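Long-range contacts in sesquisabinene B synthase 2 (Santalum album, PDB 6A2A), which probably converts farnesyl diphosphate into the sesquiterpene sesquisabinene B, as a magnesium- or manganese-dependent terpene synthase: residues Asp119-Thr124 with Asp141-Phe146; Leu164-Ala169 with Thr185-Lys190. One frame throughout, in Å; residues are numbered along the deposited sequence.

Contact 1. Residues Asp119-Thr124 with Asp141-Phe146; sequences DNLHAT and DVFERF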
# COMPACT_ATOMS: atom_id res chain seq x y z
N ASP A 119 14.92 -51.83 21.84
CA ASP A 119 13.76 -52.73 22.05
C ASP A 119 12.43 -52.03 22.44
O ASP A 119 11.44 -52.70 22.75
CB ASP A 119 14.06 -53.80 23.14
CG ASP A 119 15.20 -54.70 22.77
OD1 ASP A 119 15.21 -55.18 21.62
OD2 ASP A 119 16.07 -54.96 23.63
N ASN A 120 12.42 -50.71 22.41
CA ASN A 120 11.23 -49.92 22.60
C ASN A 120 10.84 -49.25 21.27
O ASN A 120 11.57 -48.35 20.87
CB ASN A 120 11.50 -48.86 23.65
CG ASN A 120 10.28 -48.05 23.99
OD1 ASN A 120 9.48 -47.73 23.10
ND2 ASN A 120 10.16 -47.68 25.26
N LEU A 121 9.77 -49.70 20.61
CA LEU A 121 9.43 -49.22 19.25
C LEU A 121 9.14 -47.73 19.25
O LEU A 121 9.66 -47.01 18.36
CB LEU A 121 8.26 -50.00 18.68
CG LEU A 121 7.89 -49.64 17.23
CD1 LEU A 121 9.06 -49.91 16.27
CD2 LEU A 121 6.64 -50.35 16.81
N HIS A 122 8.36 -47.24 20.23
CA HIS A 122 8.09 -45.80 20.32
C HIS A 122 9.37 -44.98 20.45
O HIS A 122 9.55 -43.99 19.78
CB HIS A 122 7.16 -45.49 21.49
CG HIS A 122 7.10 -44.06 21.86
ND1 HIS A 122 6.56 -43.11 21.02
CD2 HIS A 122 7.43 -43.42 23.00
CE1 HIS A 122 6.59 -41.94 21.62
NE2 HIS A 122 7.13 -42.11 22.86
N ALA A 123 10.23 -45.32 21.41
CA ALA A 123 11.40 -44.54 21.70
C ALA A 123 12.39 -44.59 20.54
O ALA A 123 13.02 -43.56 20.26
CB ALA A 123 12.08 -45.05 22.96
N THR A 124 12.50 -45.74 19.94
CA THR A 124 13.44 -45.93 18.87
C THR A 124 13.02 -45.04 17.69
O THR A 124 13.87 -44.35 17.09
CB THR A 124 13.52 -47.38 18.38
OG1 THR A 124 14.05 -48.26 19.41
CG2 THR A 124 14.43 -47.50 17.17
N ASP A 141 18.82 -49.32 10.08
CA ASP A 141 19.10 -50.56 10.81
C ASP A 141 18.58 -50.61 12.26
O ASP A 141 18.40 -51.72 12.81
CB ASP A 141 20.65 -50.76 10.81
CG ASP A 141 21.24 -50.74 9.39
OD1 ASP A 141 21.26 -49.64 8.73
OD2 ASP A 141 21.69 -51.82 8.95
N VAL A 142 18.43 -49.47 12.90
CA VAL A 142 17.82 -49.42 14.24
C VAL A 142 16.46 -50.14 14.28
O VAL A 142 16.03 -50.52 15.42
CB VAL A 142 17.67 -48.01 14.81
CG1 VAL A 142 19.00 -47.29 14.95
CG2 VAL A 142 16.62 -47.20 14.04
N PHE A 143 15.78 -50.33 13.15
CA PHE A 143 14.45 -50.95 13.15
C PHE A 143 14.57 -52.45 12.94
O PHE A 143 13.55 -53.12 13.08
CB PHE A 143 13.50 -50.33 12.13
CG PHE A 143 13.19 -48.90 12.46
CD1 PHE A 143 12.37 -48.57 13.54
CD2 PHE A 143 13.75 -47.88 11.72
CE1 PHE A 143 12.12 -47.25 13.85
CE2 PHE A 143 13.51 -46.57 12.05
CZ PHE A 143 12.70 -46.25 13.11
N GLU A 144 15.79 -53.00 12.69
CA GLU A 144 15.88 -54.41 12.22
C GLU A 144 15.35 -55.37 13.30
O GLU A 144 14.78 -56.39 12.98
CB GLU A 144 17.33 -54.78 11.88
CG GLU A 144 17.49 -56.24 11.46
CD GLU A 144 16.89 -56.56 10.10
OE1 GLU A 144 16.19 -57.60 9.97
OE2 GLU A 144 17.12 -55.75 9.15
N ARG A 145 15.62 -55.03 14.55
CA ARG A 145 15.25 -55.85 15.69
C ARG A 145 13.77 -55.98 15.92
O ARG A 145 13.35 -56.81 16.67
CB ARG A 145 15.95 -55.41 16.94
CG ARG A 145 15.23 -54.36 17.70
CD ARG A 145 16.01 -53.92 18.90
NE ARG A 145 17.40 -53.71 18.61
CZ ARG A 145 18.41 -54.19 19.33
NH1 ARG A 145 18.21 -54.89 20.42
NH2 ARG A 145 19.63 -53.93 18.94
N PHE A 146 12.99 -55.17 15.23
CA PHE A 146 11.56 -55.25 15.32
C PHE A 146 11.00 -56.11 14.21
O PHE A 146 9.83 -56.21 14.04
CB PHE A 146 10.94 -53.85 15.35
CG PHE A 146 11.36 -53.03 16.52
CD1 PHE A 146 10.79 -53.21 17.74
CD2 PHE A 146 12.36 -52.12 16.41
CE1 PHE A 146 11.18 -52.46 18.80
CE2 PHE A 146 12.76 -51.38 17.48
CZ PHE A 146 12.17 -51.55 18.68
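Phe146 packs against Leu121 and Thr124 in a hydrophobic contact, flanked by the Asp119-Arg145 salt bridge, where the start of helix 121-133 meets the 3-10 turn that follows that helix in the N-terminal domain. CD1 of Leu121 sits over the centre of the Phe146 ring, 3.8 Å from the centroid and 8° off the normal, a CH-pi contact. Leucine suits the place because its branched end supplies a methyl for the ring face, and CG anti to the backbone N (chi1 -177°) puts it there. The opposite face of the ring takes CG of Arg145, displaced toward the rim, so the flat group is sandwiched between aliphatic carbons. At the ring's edge lie N of Asn120 and OG1 of Thr124, the latter 3.9 Å from CZ of Phe146, while CE1 of Phe146 is 3.6 Å from N of Leu121. An alanine in place of Phe146 would probably open a gap beneath Leu121 and leave its CD1 without the ring face it rests on. Thr124 turns its methyl the other way, CG2 standing 3.8 Å from CG2 of Val142 and also near CE1 of Phe143. At the solvent-exposed side, NH1 of Arg145 gives a nearly straight bond (170°) of 3.2 Å to OD1 of Asp119, lying in the guanidinium plane but reaching the oxygen from above the carboxylate plane. Asn120 suits the N-cap: its OD1 accepts from N of Ala123 at 3.0 Å, meeting an amide that the helix's first turn cannot itself satisfy. Beyond the two segments, Phe143 stacks edge-to-face on Phe128. The motif is an N-capped helix start with the 3-10 segment returning over it, in the largely helical N-terminal domain of this terpene synthase.

Contact 2. Residues Leu164-Ala169 with Thr185-Lys190; sequences LSLYEA and TFATSK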
# COMPACT_ATOMS: atom_id res chain seq x y z
N LEU A 164 2.17 -45.82 15.82
CA LEU A 164 2.02 -44.43 15.31
C LEU A 164 3.41 -43.79 15.25
O LEU A 164 3.72 -43.07 14.29
CB LEU A 164 1.12 -43.61 16.23
CG LEU A 164 0.94 -42.13 15.87
CD1 LEU A 164 0.33 -42.00 14.48
CD2 LEU A 164 0.06 -41.41 16.87
N SER A 165 4.25 -44.03 16.26
CA SER A 165 5.57 -43.38 16.19
C SER A 165 6.40 -43.95 15.03
O SER A 165 7.11 -43.19 14.29
CB SER A 165 6.27 -43.52 17.51
OG SER A 165 5.66 -42.73 18.50
N LEU A 166 6.29 -45.22 14.75
CA LEU A 166 7.00 -45.84 13.63
C LEU A 166 6.52 -45.25 12.30
O LEU A 166 7.31 -44.93 11.41
CB LEU A 166 6.75 -47.34 13.64
CG LEU A 166 7.37 -48.16 12.52
CD1 LEU A 166 8.88 -48.05 12.58
CD2 LEU A 166 6.95 -49.60 12.62
N TYR A 167 5.19 -45.18 12.17
CA TYR A 167 4.56 -44.56 11.00
C TYR A 167 5.17 -43.18 10.80
O TYR A 167 5.58 -42.89 9.67
CB TYR A 167 3.05 -44.45 11.17
CG TYR A 167 2.34 -43.66 10.09
CD1 TYR A 167 1.89 -44.27 8.94
CD2 TYR A 167 2.00 -42.35 10.31
CE1 TYR A 167 1.14 -43.59 7.99
CE2 TYR A 167 1.32 -41.62 9.34
CZ TYR A 167 0.84 -42.26 8.21
OH TYR A 167 0.13 -41.52 7.29
N GLU A 168 5.16 -42.31 11.80
CA GLU A 168 5.57 -40.96 11.64
C GLU A 168 7.07 -40.91 11.28
O GLU A 168 7.50 -40.10 10.47
CB GLU A 168 5.37 -40.13 12.89
CG GLU A 168 3.91 -39.95 13.28
CD GLU A 168 3.10 -38.99 12.41
OE1 GLU A 168 3.51 -38.73 11.23
OE2 GLU A 168 2.09 -38.44 12.93
N ALA A 169 7.86 -41.79 11.90
CA ALA A 169 9.32 -41.83 11.66
C ALA A 169 9.68 -42.24 10.23
O ALA A 169 10.71 -41.72 9.68
CB ALA A 169 9.97 -42.78 12.66
N THR A 185 4.52 -49.33 5.23
CA THR A 185 3.48 -50.20 4.77
C THR A 185 2.87 -50.96 5.97
O THR A 185 1.67 -51.05 6.07
CB THR A 185 4.02 -51.20 3.72
OG1 THR A 185 4.48 -50.43 2.60
CG2 THR A 185 2.97 -52.17 3.22
N PHE A 186 3.71 -51.41 6.87
CA PHE A 186 3.26 -52.22 8.01
C PHE A 186 2.44 -51.34 8.96
O PHE A 186 1.32 -51.71 9.25
CB PHE A 186 4.46 -52.81 8.74
CG PHE A 186 4.11 -53.53 10.02
CD1 PHE A 186 3.60 -54.81 9.97
CD2 PHE A 186 4.34 -52.92 11.23
CE1 PHE A 186 3.31 -55.48 11.16
CE2 PHE A 186 4.08 -53.60 12.40
CZ PHE A 186 3.56 -54.88 12.35
N ALA A 187 3.00 -50.21 9.35
CA ALA A 187 2.35 -49.30 10.34
C ALA A 187 1.04 -48.74 9.77
O ALA A 187 0.01 -48.69 10.53
CB ALA A 187 3.24 -48.19 10.76
N THR A 188 1.03 -48.37 8.48
CA THR A 188 -0.19 -47.88 7.83
C THR A 188 -1.28 -48.94 7.91
O THR A 188 -2.44 -48.66 8.26
CB THR A 188 0.03 -47.44 6.37
OG1 THR A 188 1.06 -46.46 6.31
CG2 THR A 188 -1.22 -46.85 5.75
N SER A 189 -0.95 -50.17 7.52
CA SER A 189 -1.91 -51.24 7.46
C SER A 189 -2.47 -51.53 8.86
O SER A 189 -3.68 -51.65 9.05
CB SER A 189 -1.29 -52.51 6.85
OG SER A 189 -2.23 -53.58 6.96
N LYS A 190 -1.58 -51.69 9.81
CA LYS A 190 -1.99 -52.00 11.21
C LYS A 190 -2.82 -50.86 11.80
O LYS A 190 -3.87 -51.12 12.46
CB LYS A 190 -0.78 -52.24 12.12
CG LYS A 190 -0.00 -53.51 11.84
CD LYS A 190 -0.89 -54.66 11.50
CE LYS A 190 -0.17 -55.96 11.31
NZ LYS A 190 -1.12 -56.99 10.80
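The Tyr167 ring meets OG1 of Thr188 at its edge, in the ring plane, and the Phe186 ring likewise has CD2 of Leu166 at its edge while one face carries CG of Lys190 from its own helix, offset toward the rim. The approach to Tyr167 is made by CE1, 3.3 Å from OG1 of Thr188, with CD1 of the same ring slightly farther off. No hydrogen bond joins the two segments: the Thr188 hydroxyl is bonded to the carbonyl of Arg184 one turn back in its helix, and the Tyr167 hydroxyl to the carbonyl of Ala210 in helix 201-212. Threonine thus fits here because its hydroxyl is satisfied by its own backbone and can lie against a ring edge. Tyr167 holds CG anti to the backbone N (chi1 172°), a torsion that swings the ring so that its CD1-CE1 edge lies beside that hydroxyl. Its place on the helix turns CB of Tyr167 to CB of Ala187, 3.8 Å off, and their CA atoms are 5.3 Å apart. Such an approach suits alanine, whose single methyl lets the backbones come near; the helix axes pass 8.6 Å from each other. Leu166 completes the apolar patch on the other flank of Ala187: its CD2 lies 4.4 Å from CB of Ala187 and the same distance from CD2 of Phe186. Phe186 itself also meets Phe152, so this end of the patch continues into the short hairpin. The N-to-C directions make an angle of 134°, short of antiparallel, so the two helices splay from a small buried patch around Ala187. These are two consecutive helices crossing with an alanine at their nearest point, in the N-terminal terpene synthase domain and away from the annotated metal-binding residues.

How the contacts relate
Read from the N terminus, the contacts come in series: contact 1 is complete before contact 2 begins, and neither nests in the other nor crosses it. Contact 1 brings the chain back after helix 121-133, closing a 16-residue span, just over half of it that helix. The small hairpin 147-148/151-152 then leads to helix 160-170, and contact 2 closes the next span of 15 residues by folding helix 178-192 against it. The two also touch directly, their centres about 13 Å apart: His122 ND1 lies 2.7 Å from Ser165 OG in a probable hydrogen bond, and Leu166 packs against Leu121 and Phe143. Helix 160-170 therefore joins both within the N-terminal domain.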